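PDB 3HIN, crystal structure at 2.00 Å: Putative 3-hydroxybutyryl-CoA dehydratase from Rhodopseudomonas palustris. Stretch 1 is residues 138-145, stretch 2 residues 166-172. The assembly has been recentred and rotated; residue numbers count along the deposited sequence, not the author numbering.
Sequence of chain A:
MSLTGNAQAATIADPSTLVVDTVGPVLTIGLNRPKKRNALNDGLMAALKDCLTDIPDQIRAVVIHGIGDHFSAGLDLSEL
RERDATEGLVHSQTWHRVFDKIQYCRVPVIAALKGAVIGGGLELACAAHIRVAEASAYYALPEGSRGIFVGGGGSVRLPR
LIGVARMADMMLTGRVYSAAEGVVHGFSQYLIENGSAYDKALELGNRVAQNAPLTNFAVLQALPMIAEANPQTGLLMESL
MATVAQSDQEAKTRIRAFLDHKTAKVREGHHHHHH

Stretch 1 138-145: YYALPEGS
Stretch 2 166-172: RMADMML

Residues 138-140 form a strand, Leu141 leads into a loop, and 143-145 begin a 3-10 segment; residues 166-172 lie within a helix, with backbone bonds from Met170 N to Arg166 O and Met171 N to Met167 O, both 3.0 Å, and Leu172 N to Ala168 O, 2.9 Å. No direct hydrogen bond joins the stretches; they bury 311 Å² between them, and their side-chain contacts are apolar.

Tyr138 (phi/psi -144/149) stays out of reach. Tyr139 (-122/138, chi1 m) has its CA-to-CB bond sideways, and the ring leads off from the helix, leaving Tyr139 CB 4.4 Å from Met170 CE. Met170 CE, carried by an m, t, 95° side chain, lies 3.7 Å from Ala140 CA, so it packs against strand backbone (Ala140 at -165/156).

Leu141 (-123/82; m, t) is the centre of the contact. Its CA-to-CB bond points toward the helix, and Leu141 CD1 lies 3.8 Å from Met171 CG (m, t, p), 4.0 Å from Met167 CE (t, t, t) and 4.3 Å from Met170 CB. A water bridges the backbones, its O accepting from Leu141 N at 2.7 Å and donating to Met170 O at 3.0 Å.

Pro142 (-76/-2) points away; Pro142 O accepts a weak 3.1 Å bond from Ser145 N. Gly144 (-52/-34) marks the closest approach of CA atoms, with Gly144 CA 5.5 Å from Met171 CA and 4.1 Å from Met171 O. An ideal CB on Gly144 would clash, 2.6 Å from Met171 O.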

# COMPACT_ATOMS: atom_id res chain seq x y z
N TYR A 138 -18.46 19.48 14.79
CA TYR A 138 -19.05 18.17 14.52
C TYR A 138 -18.39 17.58 13.29
O TYR A 138 -17.96 18.32 12.41
CB TYR A 138 -20.58 18.23 14.37
CG TYR A 138 -21.07 19.13 13.26
CD1 TYR A 138 -21.33 18.63 12.01
CD2 TYR A 138 -21.28 20.51 13.46
CE1 TYR A 138 -21.78 19.43 10.98
CE2 TYR A 138 -21.78 21.35 12.43
CZ TYR A 138 -22.01 20.78 11.19
OH TYR A 138 -22.47 21.52 10.14
N TYR A 139 -18.31 16.25 13.26
CA TYR A 139 -17.44 15.51 12.35
C TYR A 139 -18.25 14.55 11.50
O TYR A 139 -19.23 13.91 12.01
CB TYR A 139 -16.47 14.65 13.12
CG TYR A 139 -15.65 15.41 14.13
CD1 TYR A 139 -14.58 16.22 13.72
CD2 TYR A 139 -15.97 15.35 15.49
CE1 TYR A 139 -13.84 16.94 14.61
CE2 TYR A 139 -15.22 16.09 16.45
CZ TYR A 139 -14.15 16.85 15.98
OH TYR A 139 -13.38 17.58 16.85
N ALA A 140 -17.91 14.49 10.22
CA ALA A 140 -18.59 13.60 9.32
C ALA A 140 -17.81 13.43 8.04
O ALA A 140 -17.02 14.32 7.64
CB ALA A 140 -19.99 14.11 8.98
N LEU A 141 -18.07 12.29 7.40
CA LEU A 141 -17.60 12.03 6.06
C LEU A 141 -18.79 11.72 5.16
O LEU A 141 -19.10 10.55 4.91
CB LEU A 141 -16.64 10.86 6.06
CG LEU A 141 -15.39 11.17 6.84
CD1 LEU A 141 -14.77 9.79 7.14
CD2 LEU A 141 -14.42 12.07 6.11
N PRO A 142 -19.48 12.76 4.67
CA PRO A 142 -20.74 12.58 3.90
C PRO A 142 -20.53 12.10 2.47
O PRO A 142 -21.49 11.86 1.76
CB PRO A 142 -21.29 14.00 3.86
CG PRO A 142 -20.03 14.79 3.62
CD PRO A 142 -19.16 14.19 4.78
N GLU A 143 -19.29 11.94 2.07
CA GLU A 143 -18.93 11.65 0.66
C GLU A 143 -19.52 10.37 0.11
O GLU A 143 -19.92 10.32 -1.09
CB GLU A 143 -17.39 11.60 0.44
CG GLU A 143 -16.52 11.38 1.68
CD GLU A 143 -16.10 12.71 2.29
OE1 GLU A 143 -16.94 13.33 2.96
OE2 GLU A 143 -14.96 13.17 2.04
N GLY A 144 -19.49 9.33 0.95
CA GLY A 144 -20.04 8.02 0.62
C GLY A 144 -21.47 8.07 0.13
O GLY A 144 -21.87 7.28 -0.71
N SER A 145 -22.24 9.01 0.68
CA SER A 145 -23.57 9.31 0.23
C SER A 145 -23.57 9.55 -1.28
O SER A 145 -24.47 9.11 -1.99
CB SER A 145 -24.03 10.57 0.96
OG SER A 145 -25.35 10.91 0.59
N ARG A 166 -14.34 2.75 13.28
CA ARG A 166 -15.20 3.95 13.41
C ARG A 166 -15.28 4.74 12.11
O ARG A 166 -16.31 5.33 11.81
CB ARG A 166 -14.81 4.87 14.59
CG ARG A 166 -14.95 4.19 15.97
CD ARG A 166 -15.40 5.13 17.11
NE ARG A 166 -15.99 4.34 18.20
CZ ARG A 166 -17.29 4.35 18.55
NH1 ARG A 166 -17.74 3.59 19.56
NH2 ARG A 166 -18.18 5.13 17.92
N MET A 167 -14.18 4.74 11.36
CA MET A 167 -14.13 5.39 10.06
C MET A 167 -15.04 4.70 9.04
O MET A 167 -15.81 5.36 8.32
CB MET A 167 -12.70 5.54 9.54
CG MET A 167 -12.70 6.32 8.14
SD MET A 167 -11.03 6.76 7.63
CE MET A 167 -11.39 7.78 6.23
N ALA A 168 -14.94 3.37 9.00
CA ALA A 168 -15.72 2.60 8.08
C ALA A 168 -17.21 2.86 8.36
O ALA A 168 -18.03 3.05 7.44
CB ALA A 168 -15.36 1.10 8.26
N ASP A 169 -17.58 2.84 9.63
CA ASP A 169 -18.98 3.12 9.98
C ASP A 169 -19.41 4.51 9.54
O ASP A 169 -20.48 4.65 8.95
CB ASP A 169 -19.20 2.86 11.48
CG ASP A 169 -20.46 3.45 12.02
OD1 ASP A 169 -21.54 3.29 11.40
OD2 ASP A 169 -20.38 4.03 13.14
N MET A 170 -18.59 5.53 9.81
CA MET A 170 -18.89 6.95 9.37
C MET A 170 -19.16 7.03 7.85
O MET A 170 -20.13 7.65 7.41
CB MET A 170 -17.70 7.90 9.66
CG MET A 170 -17.57 8.35 11.01
SD MET A 170 -16.09 9.20 11.29
CE MET A 170 -16.80 10.85 11.02
N MET A 171 -18.30 6.37 7.06
CA MET A 171 -18.42 6.34 5.60
C MET A 171 -19.62 5.55 5.12
O MET A 171 -20.34 5.99 4.21
CB MET A 171 -17.11 5.85 4.95
CG MET A 171 -15.91 6.65 5.42
SD MET A 171 -14.42 6.26 4.43
CE MET A 171 -15.03 7.17 2.99
N LEU A 172 -19.90 4.39 5.74
CA LEU A 172 -21.00 3.61 5.22
C LEU A 172 -22.39 4.17 5.57
O LEU A 172 -23.37 3.87 4.85
CB LEU A 172 -20.93 2.17 5.73
CG LEU A 172 -19.71 1.39 5.20
CD1 LEU A 172 -19.56 0.15 6.09
CD2 LEU A 172 -20.03 1.03 3.78
O HOH W 1 -19.96 10.58 8.20